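Local coordinates for protein endonuclease 2 (Arabidopsis thaliana, PDB 4CXP) that cleaves RNA and single-stranded DNA, and more weakly double-stranded DNA, into 5'-phosphorylated products with the help of three bound divalent metal ions, at residues P128-Y133 with I156-I161. Numbering follows the deposited sequence.
Sequences PLHVSY and IWDSNI. With ZN (zinc ion), chain F.
L129 and W157, whose CA atoms lie 7.1 Å apart, mark where the 3-10 turn 128-130, leading into strand 131-133, comes closest to 156-161 of helix 153-169 in this S1/P1 nuclease fold. The helix has a wider pi-type turn at 156-160, and the two backbones are joined through side chains and a zinc ion, one of the trinuclear cluster. Rigid and apolar, P128 brings its CG obliquely to 3.9 Å from W157 CZ3 of the benzo ring, while L129 brings CD1 to 3.7 Å from W157 CD1 at the pyrrole end. Tryptophan is long enough to meet both and still donate NE1 to Y235 OH, and I161 CD1 packs over the centre of one ring face. With only an alanine here, P128 and L129 would probably face a gap and Y235 would lose its indole partner. Imidazole suits H130, giving NE2 to zinc and ND1 to H58 O in a hydrogen bond; held at both nitrogens, the ring is fixed in rotation. D158 reaches the same ion, which H154 also binds; Q127 and the N-terminal amine of W1 hold OD1. Its carboxylate can chelate, unevenly, OD2 at 2.2 Å and OD1 at 2.5 Å from zinc, its plane turned 49° from the H130 ring.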
ATOM      1  N   PRO A 128      -4.741   4.789  -2.837  1.00  7.56           N
ATOM      2  CA  PRO A 128      -5.154   6.197  -2.813  1.00  8.41           C
ATOM      3  C   PRO A 128      -6.083   6.566  -1.667  1.00  8.11           C
ATOM      4  O   PRO A 128      -5.940   7.641  -1.067  1.00  9.21           O
ATOM      5  CB  PRO A 128      -5.804   6.382  -4.183  1.00  8.85           C
ATOM      6  CG  PRO A 128      -5.047   5.407  -5.054  1.00  8.65           C
ATOM      7  CD  PRO A 128      -4.867   4.200  -4.174  1.00  7.66           C
ATOM      8  N   LEU A 129      -7.057   5.713  -1.369  1.00  7.90           N
ATOM      9  CA  LEU A 129      -8.014   6.026  -0.313  1.00  8.45           C
ATOM     10  C   LEU A 129      -7.512   5.766   1.097  1.00  8.94           C
ATOM     11  O   LEU A 129      -8.234   6.002   2.036  1.00 12.56           O
ATOM     12  CB  LEU A 129      -9.368   5.389  -0.576  1.00  8.74           C
ATOM     13  CG  LEU A 129     -10.121   5.968  -1.773  1.00  8.42           C
ATOM     14  CD1 LEU A 129     -11.422   5.233  -1.988  1.00  9.30           C
ATOM     15  CD2 LEU A 129     -10.397   7.442  -1.616  1.00  9.81           C
ATOM     16  N   HIS A 130      -6.252   5.353   1.241  1.00  8.04           N
ATOM     17  CA  HIS A 130      -5.560   5.409   2.528  1.00  8.39           C
ATOM     18  C   HIS A 130      -4.898   6.763   2.786  1.00  8.91           C
ATOM     19  O   HIS A 130      -4.345   6.944   3.854  1.00 10.25           O
ATOM     20  CB  HIS A 130      -4.545   4.273   2.668  1.00  8.34           C
ATOM     21  CG  HIS A 130      -5.175   2.985   3.083  1.00  8.21           C
ATOM     22  ND1 HIS A 130      -4.834   2.330   4.234  1.00  8.58           N
ATOM     23  CD2 HIS A 130      -6.182   2.263   2.535  1.00  8.26           C
ATOM     24  CE1 HIS A 130      -5.601   1.267   4.379  1.00  8.61           C
ATOM     25  NE2 HIS A 130      -6.432   1.197   3.359  1.00  8.77           N
ATOM     26  N   VAL A 131      -4.969   7.690   1.830  1.00  9.32           N
ATOM     27  CA  VAL A 131      -4.469   9.062   2.016  1.00  9.87           C
ATOM     28  C   VAL A 131      -5.578   9.938   1.441  1.00 10.50           C
ATOM     29  O   VAL A 131      -5.539  10.377   0.268  1.00 12.15           O
ATOM     30  CB  VAL A 131      -3.122   9.338   1.317  1.00 10.86           C
ATOM     31  CG1 VAL A 131      -2.638  10.741   1.653  1.00 11.64           C
ATOM     32  CG2 VAL A 131      -2.098   8.281   1.698  1.00 11.63           C
ATOM     33  N   SER A 132      -6.645  10.093   2.230  1.00 10.74           N
ATOM     34  CA  SER A 132      -7.844  10.728   1.728  1.00 10.91           C
ATOM     35  C   SER A 132      -8.656  11.308   2.861  1.00 11.79           C
ATOM     36  O   SER A 132      -8.128  11.553   3.968  1.00 12.42           O
ATOM     37  CB  SER A 132      -8.605   9.761   0.822  1.00 12.48           C
ATOM     38  OG  SER A 132      -9.249   8.756   1.542  1.00 16.65           O
ATOM     39  N   TYR A 133      -9.910  11.648   2.563  1.00 12.95           N
ATOM     40  CA  TYR A 133     -10.576  12.645   3.360  1.00 13.74           C
ATOM     41  C   TYR A 133     -11.032  12.100   4.692  1.00 13.20           C
ATOM     42  O   TYR A 133     -11.781  11.105   4.773  1.00 15.35           O
ATOM     43  CB  TYR A 133     -11.797  13.208   2.659  1.00 15.04           C
ATOM     44  CG  TYR A 133     -11.586  13.911   1.340  1.00 15.58           C
ATOM     45  CD1 TYR A 133     -10.306  14.235   0.839  1.00 16.06           C
ATOM     46  CD2 TYR A 133     -12.684  14.309   0.603  1.00 19.09           C
ATOM     47  CE1 TYR A 133     -10.169  14.900  -0.363  1.00 19.55           C
ATOM     48  CE2 TYR A 133     -12.539  14.983  -0.592  1.00 21.13           C
ATOM     49  CZ  TYR A 133     -11.282  15.275  -1.073  1.00 21.79           C
ATOM     50  OH  TYR A 133     -11.163  15.941  -2.267  1.00 29.40           O
ATOM     51  N   ILE A 156     -13.923  -0.910  -2.454  1.00  8.30           N
ATOM     52  CA  ILE A 156     -13.721  -1.098  -3.889  1.00  8.35           C
ATOM     53  C   ILE A 156     -12.239  -0.962  -4.223  1.00  7.73           C
ATOM     54  O   ILE A 156     -11.712  -1.742  -5.020  1.00  8.21           O
ATOM     55  CB  ILE A 156     -14.638  -0.139  -4.679  1.00  9.06           C
ATOM     56  CG1 ILE A 156     -16.083  -0.669  -4.605  1.00  9.56           C
ATOM     57  CG2 ILE A 156     -14.173   0.023  -6.112  1.00  9.34           C
ATOM     58  CD1 ILE A 156     -17.126   0.321  -5.053  1.00 10.73           C
ATOM     59  N   TRP A 157     -11.569   0.041  -3.648  1.00  7.67           N
ATOM     60  CA  TRP A 157     -10.151   0.238  -3.864  1.00  7.55           C
ATOM     61  C   TRP A 157      -9.284  -0.761  -3.118  1.00  7.55           C
ATOM     62  O   TRP A 157      -8.259  -1.206  -3.649  1.00  8.42           O
ATOM     63  CB  TRP A 157      -9.801   1.700  -3.568  1.00  7.77           C
ATOM     64  CG  TRP A 157     -10.207   2.576  -4.705  1.00  8.04           C
ATOM     65  CD1 TRP A 157     -11.470   3.029  -5.010  1.00  8.51           C
ATOM     66  CD2 TRP A 157      -9.367   2.975  -5.798  1.00  8.16           C
ATOM     67  NE1 TRP A 157     -11.438   3.712  -6.199  1.00  9.01           N
ATOM     68  CE2 TRP A 157     -10.161   3.699  -6.694  1.00  8.60           C
ATOM     69  CE3 TRP A 157      -8.011   2.807  -6.085  1.00  8.99           C
ATOM     70  CZ2 TRP A 157      -9.648   4.244  -7.866  1.00  9.87           C
ATOM     71  CZ3 TRP A 157      -7.504   3.363  -7.233  1.00 10.20           C
ATOM     72  CH2 TRP A 157      -8.320   4.070  -8.112  1.00 10.46           C
ATOM     73  N   ASP A 158      -9.665  -1.159  -1.909  1.00  7.33           N
ATOM     74  CA  ASP A 158      -8.872  -2.162  -1.206  1.00  7.74           C
ATOM     75  C   ASP A 158      -8.924  -3.516  -1.920  1.00  7.50           C
ATOM     76  O   ASP A 158      -7.905  -4.217  -1.954  1.00  8.42           O
ATOM     77  CB  ASP A 158      -9.394  -2.408   0.224  1.00  7.84           C
ATOM     78  CG  ASP A 158      -8.838  -1.471   1.279  1.00  7.91           C
ATOM     79  OD1 ASP A 158      -7.845  -0.743   1.051  1.00  8.16           O
ATOM     80  OD2 ASP A 158      -9.396  -1.509   2.409  1.00  9.25           O
ATOM     81  N   SER A 159     -10.114  -3.879  -2.404  1.00  7.93           N
ATOM     82  CA  SER A 159     -10.407  -5.250  -2.769  1.00  8.90           C
ATOM     83  C   SER A 159     -11.161  -5.451  -4.072  1.00  8.24           C
ATOM     84  O   SER A 159     -10.794  -6.320  -4.860  1.00  8.93           O
ATOM     85  CB  SER A 159     -11.206  -5.921  -1.636  1.00 11.78           C
ATOM     86  OG  SER A 159     -10.422  -6.029  -0.471  1.00 13.29           O
ATOM     87  N   ASN A 160     -12.278  -4.760  -4.304  1.00  8.25           N
ATOM     88  CA  ASN A 160     -13.152  -5.205  -5.398  1.00  8.79           C
ATOM     89  C   ASN A 160     -12.532  -5.082  -6.769  1.00  7.78           C
ATOM     90  O   ASN A 160     -12.690  -5.992  -7.588  1.00  8.56           O
ATOM     91  CB  ASN A 160     -14.511  -4.504  -5.418  1.00  9.37           C
ATOM     92  CG  ASN A 160     -15.320  -4.764  -4.179  1.00 10.97           C
ATOM     93  OD1 ASN A 160     -16.047  -5.774  -4.068  1.00 18.59           O
ATOM     94  ND2 ASN A 160     -15.235  -3.876  -3.263  1.00 12.04           N
ATOM     95  N   ILE A 161     -11.847  -3.977  -7.064  1.00  8.00           N
ATOM     96  CA  ILE A 161     -11.224  -3.837  -8.375  1.00  7.63           C
ATOM     97  C   ILE A 161     -10.249  -5.004  -8.609  1.00  7.48           C
ATOM     98  O   ILE A 161     -10.287  -5.663  -9.649  1.00  8.01           O
ATOM     99  CB  ILE A 161     -10.516  -2.486  -8.551  1.00  7.89           C
ATOM    100  CG1 ILE A 161     -11.529  -1.335  -8.525  1.00  8.71           C
ATOM    101  CG2 ILE A 161      -9.715  -2.483  -9.832  1.00  8.80           C
ATOM    102  CD1 ILE A 161     -10.886   0.019  -8.353  1.00  9.57           C
TER
HETATM  103 ZN    ZN F 932      -8.138  -0.070   3.428  1.00  9.68          ZN
HETATM  104  O   HOH W   1      -8.973  -0.083   5.343  1.00 14.05           O